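Local atomic coordinates of extracellular invertase (Aspergillus kawachii, PDB entry 5XH8), a protein that probably cleaves sucrose and transfers its fructosyl unit to sugar acceptors, building fructooligosaccharides such as 1-kestose, as a family GH32 beta-fructofuranosidase. Residues T167-P172 and A205-R210; P155-P160 and Q217-L222. All blocks are in the same frame, centred on the assembly; numbering follows the deposited sequence.

Contact 1: T167-P172 and A205-R210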
# COMPACT_ATOMS: atom_id res chain seq x y z
N THR A 167 -7.35 -12.50 9.24
CA THR A 167 -7.67 -13.67 8.44
C THR A 167 -8.04 -13.30 7.00
O THR A 167 -7.86 -14.10 6.07
CB THR A 167 -8.87 -14.44 9.01
OG1 THR A 167 -9.93 -13.54 9.34
CG2 THR A 167 -8.45 -15.25 10.25
N ALA A 168 -8.58 -12.08 6.87
CA ALA A 168 -9.13 -11.51 5.66
C ALA A 168 -9.42 -10.06 5.96
O ALA A 168 -9.67 -9.68 7.12
CB ALA A 168 -10.44 -12.19 5.27
N PHE A 169 -9.43 -9.25 4.89
CA PHE A 169 -9.67 -7.82 5.00
C PHE A 169 -10.20 -7.26 3.67
O PHE A 169 -9.46 -6.64 2.89
CB PHE A 169 -8.37 -7.13 5.43
CG PHE A 169 -8.54 -5.69 5.81
CD1 PHE A 169 -9.19 -5.35 6.98
CD2 PHE A 169 -8.01 -4.70 5.04
CE1 PHE A 169 -9.35 -4.02 7.34
CE2 PHE A 169 -8.15 -3.36 5.39
CZ PHE A 169 -8.82 -3.03 6.55
N ARG A 170 -11.49 -7.47 3.41
CA ARG A 170 -12.03 -7.21 2.08
C ARG A 170 -13.52 -6.93 2.08
O ARG A 170 -14.17 -6.97 3.13
CB ARG A 170 -11.71 -8.39 1.16
CG ARG A 170 -12.15 -9.75 1.67
CD ARG A 170 -12.03 -10.82 0.57
NE ARG A 170 -12.39 -12.14 1.08
CZ ARG A 170 -11.58 -13.00 1.72
NH1 ARG A 170 -10.27 -12.74 1.89
NH2 ARG A 170 -12.07 -14.16 2.17
N ASP A 171 -14.03 -6.65 0.88
CA ASP A 171 -15.46 -6.50 0.60
C ASP A 171 -16.04 -5.24 1.28
O ASP A 171 -17.05 -5.31 1.97
CB ASP A 171 -16.28 -7.73 1.02
CG ASP A 171 -15.71 -9.04 0.51
OD1 ASP A 171 -15.02 -9.05 -0.52
OD2 ASP A 171 -15.98 -10.07 1.20
N PRO A 172 -15.41 -4.09 1.06
CA PRO A 172 -15.90 -2.89 1.73
C PRO A 172 -17.34 -2.59 1.32
O PRO A 172 -17.69 -2.66 0.11
CB PRO A 172 -14.94 -1.80 1.24
CG PRO A 172 -14.42 -2.31 -0.07
CD PRO A 172 -14.28 -3.78 0.15
N ALA A 205 -14.88 -10.85 12.31
CA ALA A 205 -15.21 -9.48 12.64
C ALA A 205 -15.58 -8.63 11.44
O ALA A 205 -15.19 -8.92 10.30
CB ALA A 205 -14.04 -8.82 13.36
N GLN A 206 -16.33 -7.56 11.72
CA GLN A 206 -16.47 -6.44 10.84
C GLN A 206 -15.69 -5.28 11.42
O GLN A 206 -15.90 -4.88 12.60
CB GLN A 206 -17.93 -6.03 10.70
CG GLN A 206 -18.80 -7.07 10.03
CD GLN A 206 -20.22 -6.58 9.79
OE1 GLN A 206 -20.59 -5.47 10.20
NE2 GLN A 206 -21.01 -7.39 9.12
N PHE A 207 -14.80 -4.74 10.59
CA PHE A 207 -14.03 -3.56 10.92
C PHE A 207 -14.78 -2.36 10.39
O PHE A 207 -15.09 -2.31 9.19
CB PHE A 207 -12.65 -3.66 10.26
CG PHE A 207 -11.90 -4.91 10.60
CD1 PHE A 207 -11.18 -5.00 11.79
CD2 PHE A 207 -11.94 -6.00 9.76
CE1 PHE A 207 -10.49 -6.15 12.11
CE2 PHE A 207 -11.26 -7.15 10.07
CZ PHE A 207 -10.53 -7.23 11.25
N LEU A 208 -15.06 -1.38 11.26
CA LEU A 208 -15.92 -0.23 10.94
C LEU A 208 -15.09 1.01 10.74
O LEU A 208 -14.14 1.24 11.50
CB LEU A 208 -16.97 -0.01 12.05
CG LEU A 208 -17.97 1.15 11.89
CD1 LEU A 208 -18.89 0.93 10.69
CD2 LEU A 208 -18.79 1.37 13.16
N TYR A 209 -15.44 1.81 9.72
CA TYR A 209 -14.78 3.06 9.41
C TYR A 209 -15.78 4.15 9.09
O TYR A 209 -16.89 3.87 8.65
CB TYR A 209 -13.85 2.91 8.17
CG TYR A 209 -12.71 1.96 8.34
CD1 TYR A 209 -12.92 0.58 8.26
CD2 TYR A 209 -11.42 2.41 8.57
CE1 TYR A 209 -11.87 -0.30 8.43
CE2 TYR A 209 -10.37 1.53 8.73
CZ TYR A 209 -10.61 0.17 8.64
OH TYR A 209 -9.59 -0.71 8.82
N ARG A 210 -15.37 5.41 9.23
CA ARG A 210 -16.16 6.52 8.68
C ARG A 210 -15.28 7.41 7.85
O ARG A 210 -14.09 7.50 8.11
CB ARG A 210 -16.85 7.32 9.79
CG ARG A 210 -15.95 8.13 10.71
CD ARG A 210 -16.79 8.92 11.71
NE ARG A 210 -15.92 9.50 12.72
CZ ARG A 210 -16.32 10.12 13.83
NH1 ARG A 210 -17.61 10.28 14.14
NH2 ARG A 210 -15.40 10.60 14.65
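F169 reaches over the sheet to meet F207 and Y209, joining the first and third strands of a four-stranded antiparallel blade of the GH32 beta-propeller. Strand 191-199 runs between the two, so their axes stay 8.9 Å apart and only long side chains can bridge the distance; I195 of that middle strand touches both F169 and Y209. With F207 the ring forms an offset edge-to-face pair, the edge of F169 turned to the face of F207, with centroids 5.7 Å apart and planes at 64°. The nearest carbons are F169 CD1 and F207 CD2, 4.0 Å from each other. Because CG of F169 stands anti to the backbone N (chi1 -169°), its ring swings out toward the third strand although the CB does not point there. F169 and F207 suit this buried site because their rings fill it and bring in no polar atom. Directly after F169 come R170, D171 and P172, the RDP motif of the family, and D171 OD1 hydrogen-bonds a bound glycerol. Y209 comes from the opposite direction, and its OH lies at the edge of the F169 ring, in its plane, 3.3 Å from F169 CZ.

Contact 2: P155-P160 and Q217-L222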
# COMPACT_ATOMS: atom_id res chain seq x y z
N PRO A 155 -4.04 2.93 -2.82
CA PRO A 155 -5.23 2.62 -2.05
C PRO A 155 -5.53 3.69 -0.98
O PRO A 155 -4.61 4.28 -0.38
CB PRO A 155 -4.90 1.29 -1.38
CG PRO A 155 -3.40 1.18 -1.42
CD PRO A 155 -2.97 1.93 -2.64
N VAL A 156 -6.81 3.93 -0.75
CA VAL A 156 -7.25 4.86 0.30
C VAL A 156 -7.25 4.18 1.67
O VAL A 156 -7.18 4.87 2.71
CB VAL A 156 -8.61 5.51 -0.03
CG1 VAL A 156 -8.49 6.33 -1.31
CG2 VAL A 156 -9.72 4.50 -0.18
N ILE A 157 -7.30 2.85 1.68
CA ILE A 157 -7.10 2.08 2.91
C ILE A 157 -6.04 1.01 2.60
O ILE A 157 -6.40 -0.07 2.09
CB ILE A 157 -8.41 1.46 3.45
CG1 ILE A 157 -9.46 2.53 3.71
CG2 ILE A 157 -8.13 0.66 4.72
CD1 ILE A 157 -10.83 2.00 4.09
N PRO A 158 -4.75 1.31 2.88
CA PRO A 158 -3.62 0.42 2.50
C PRO A 158 -3.44 -0.86 3.31
O PRO A 158 -2.61 -1.71 2.96
CB PRO A 158 -2.36 1.30 2.68
CG PRO A 158 -2.83 2.69 2.90
CD PRO A 158 -4.26 2.63 3.35
N GLY A 159 -4.17 -1.01 4.38
CA GLY A 159 -4.12 -2.26 5.11
C GLY A 159 -4.94 -2.09 6.35
O GLY A 159 -5.53 -1.02 6.56
N PRO A 160 -4.98 -3.16 7.17
CA PRO A 160 -5.76 -3.13 8.39
C PRO A 160 -5.08 -2.30 9.47
O PRO A 160 -3.95 -1.88 9.28
CB PRO A 160 -5.83 -4.61 8.78
CG PRO A 160 -4.64 -5.23 8.18
CD PRO A 160 -4.31 -4.45 6.95
N GLN A 217 -10.91 10.20 0.80
CA GLN A 217 -9.48 9.87 0.76
C GLN A 217 -9.07 9.08 1.99
O GLN A 217 -8.32 8.10 1.90
CB GLN A 217 -8.69 11.18 0.65
CG GLN A 217 -7.22 11.04 0.34
CD GLN A 217 -6.95 10.35 -0.99
OE1 GLN A 217 -7.59 10.64 -1.99
NE2 GLN A 217 -6.04 9.42 -0.98
N TYR A 218 -9.58 9.52 3.15
CA TYR A 218 -9.18 8.99 4.42
C TYR A 218 -10.38 8.45 5.17
O TYR A 218 -11.49 9.03 5.13
CB TYR A 218 -8.44 10.06 5.24
CG TYR A 218 -7.16 10.52 4.60
CD1 TYR A 218 -6.05 9.67 4.58
CD2 TYR A 218 -7.05 11.79 3.99
CE1 TYR A 218 -4.86 10.07 3.96
CE2 TYR A 218 -5.85 12.20 3.39
CZ TYR A 218 -4.76 11.31 3.38
OH TYR A 218 -3.55 11.65 2.79
N TRP A 219 -10.15 7.32 5.83
CA TRP A 219 -11.19 6.57 6.50
C TRP A 219 -10.77 6.30 7.93
O TRP A 219 -9.80 5.57 8.20
CB TRP A 219 -11.49 5.27 5.72
CG TRP A 219 -12.10 5.61 4.41
CD1 TRP A 219 -11.43 5.94 3.27
CD2 TRP A 219 -13.50 5.71 4.11
NE1 TRP A 219 -12.33 6.25 2.27
CE2 TRP A 219 -13.60 6.11 2.76
CE3 TRP A 219 -14.67 5.54 4.86
CZ2 TRP A 219 -14.82 6.33 2.14
CZ3 TRP A 219 -15.89 5.74 4.24
CH2 TRP A 219 -15.97 6.13 2.90
N GLU A 220 -11.49 6.92 8.86
CA GLU A 220 -11.16 6.85 10.27
C GLU A 220 -11.63 5.53 10.83
O GLU A 220 -12.80 5.18 10.67
CB GLU A 220 -11.81 8.02 11.00
CG GLU A 220 -11.54 8.04 12.49
CD GLU A 220 -12.17 9.24 13.19
OE1 GLU A 220 -13.04 9.92 12.63
OE2 GLU A 220 -11.76 9.50 14.32
N TYR A 221 -10.75 4.80 11.49
CA TYR A 221 -11.07 3.50 12.05
C TYR A 221 -11.89 3.66 13.34
O TYR A 221 -11.49 4.41 14.23
CB TYR A 221 -9.80 2.71 12.34
CG TYR A 221 -10.05 1.33 12.91
CD1 TYR A 221 -10.93 0.43 12.28
CD2 TYR A 221 -9.41 0.90 14.07
CE1 TYR A 221 -11.15 -0.84 12.81
CE2 TYR A 221 -9.62 -0.36 14.60
CZ TYR A 221 -10.49 -1.23 13.96
OH TYR A 221 -10.71 -2.48 14.51
N LEU A 222 -13.01 2.94 13.43
CA LEU A 222 -13.91 3.01 14.59
C LEU A 222 -14.00 1.73 15.39
O LEU A 222 -14.85 1.59 16.29
CB LEU A 222 -15.30 3.40 14.12
CG LEU A 222 -15.39 4.76 13.44
CD1 LEU A 222 -16.76 4.93 12.84
CD2 LEU A 222 -15.06 5.91 14.41
O HOH W 1 -7.70 5.83 5.23
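V156 lies against Q217 and W219, where a loop following one blade of the beta-propeller packs on the outermost strand of the next. Its CB sits close over the backbone oxygen of Q217, at 3.2 Å from Q217 O. From there the two branches part: CG1 stays beside that same oxygen, whereas CG2 leans on the pyrrole part of the indole, 4.0 Å from W219 NE1. The short, forked valine fits here because the backbones come so near each other. I157 needs its extra length. With chi2 at 173° its chain is extended, and it crosses W219 at about a right angle. I157 CG1 approaches W219 CB and CD1, and the terminal CD1 closes to 3.7 Å from W219 CB. The indole offers these aliphatic groups a broad apolar surface, while its one polar atom, NE1, is satisfied by the carbonyl of F216. V156 and I157 both face Q136 of strand 134-140, forming a classic beta bulge. The polar links are indirect or come from outside: R131 of the second subunit hydrogen-bonds both V156 O and Q217 O, tying the loop at V156 and the turn at Q217 to that subunit. One water completes the join, donating to V156 O at 2.7 Å and accepting from W219 N at 2.9 Å.

The centres of the two contacts lie about 10 Å apart. Contact 1 lies within the blade of strands 166-176 to 219-227, nearer the centre of the chain; contact 2 joins the outermost strand of that blade to the loop leading into it. Along the chain the order is 155-160, 167-172, 205-210, 217-222, so contact 2 encloses contact 1. Strands 203-211 and 219-227 are antiparallel neighbours: L208 O probably accepts a hydrogen bond from L222 N, and R210 NE forms a salt bridge with E220 OE1. Through I157 on F169 and W219 on Y209 the two packings are linked, between the RDP residues following F169 and R131 of the second subunit at V156 and Q217.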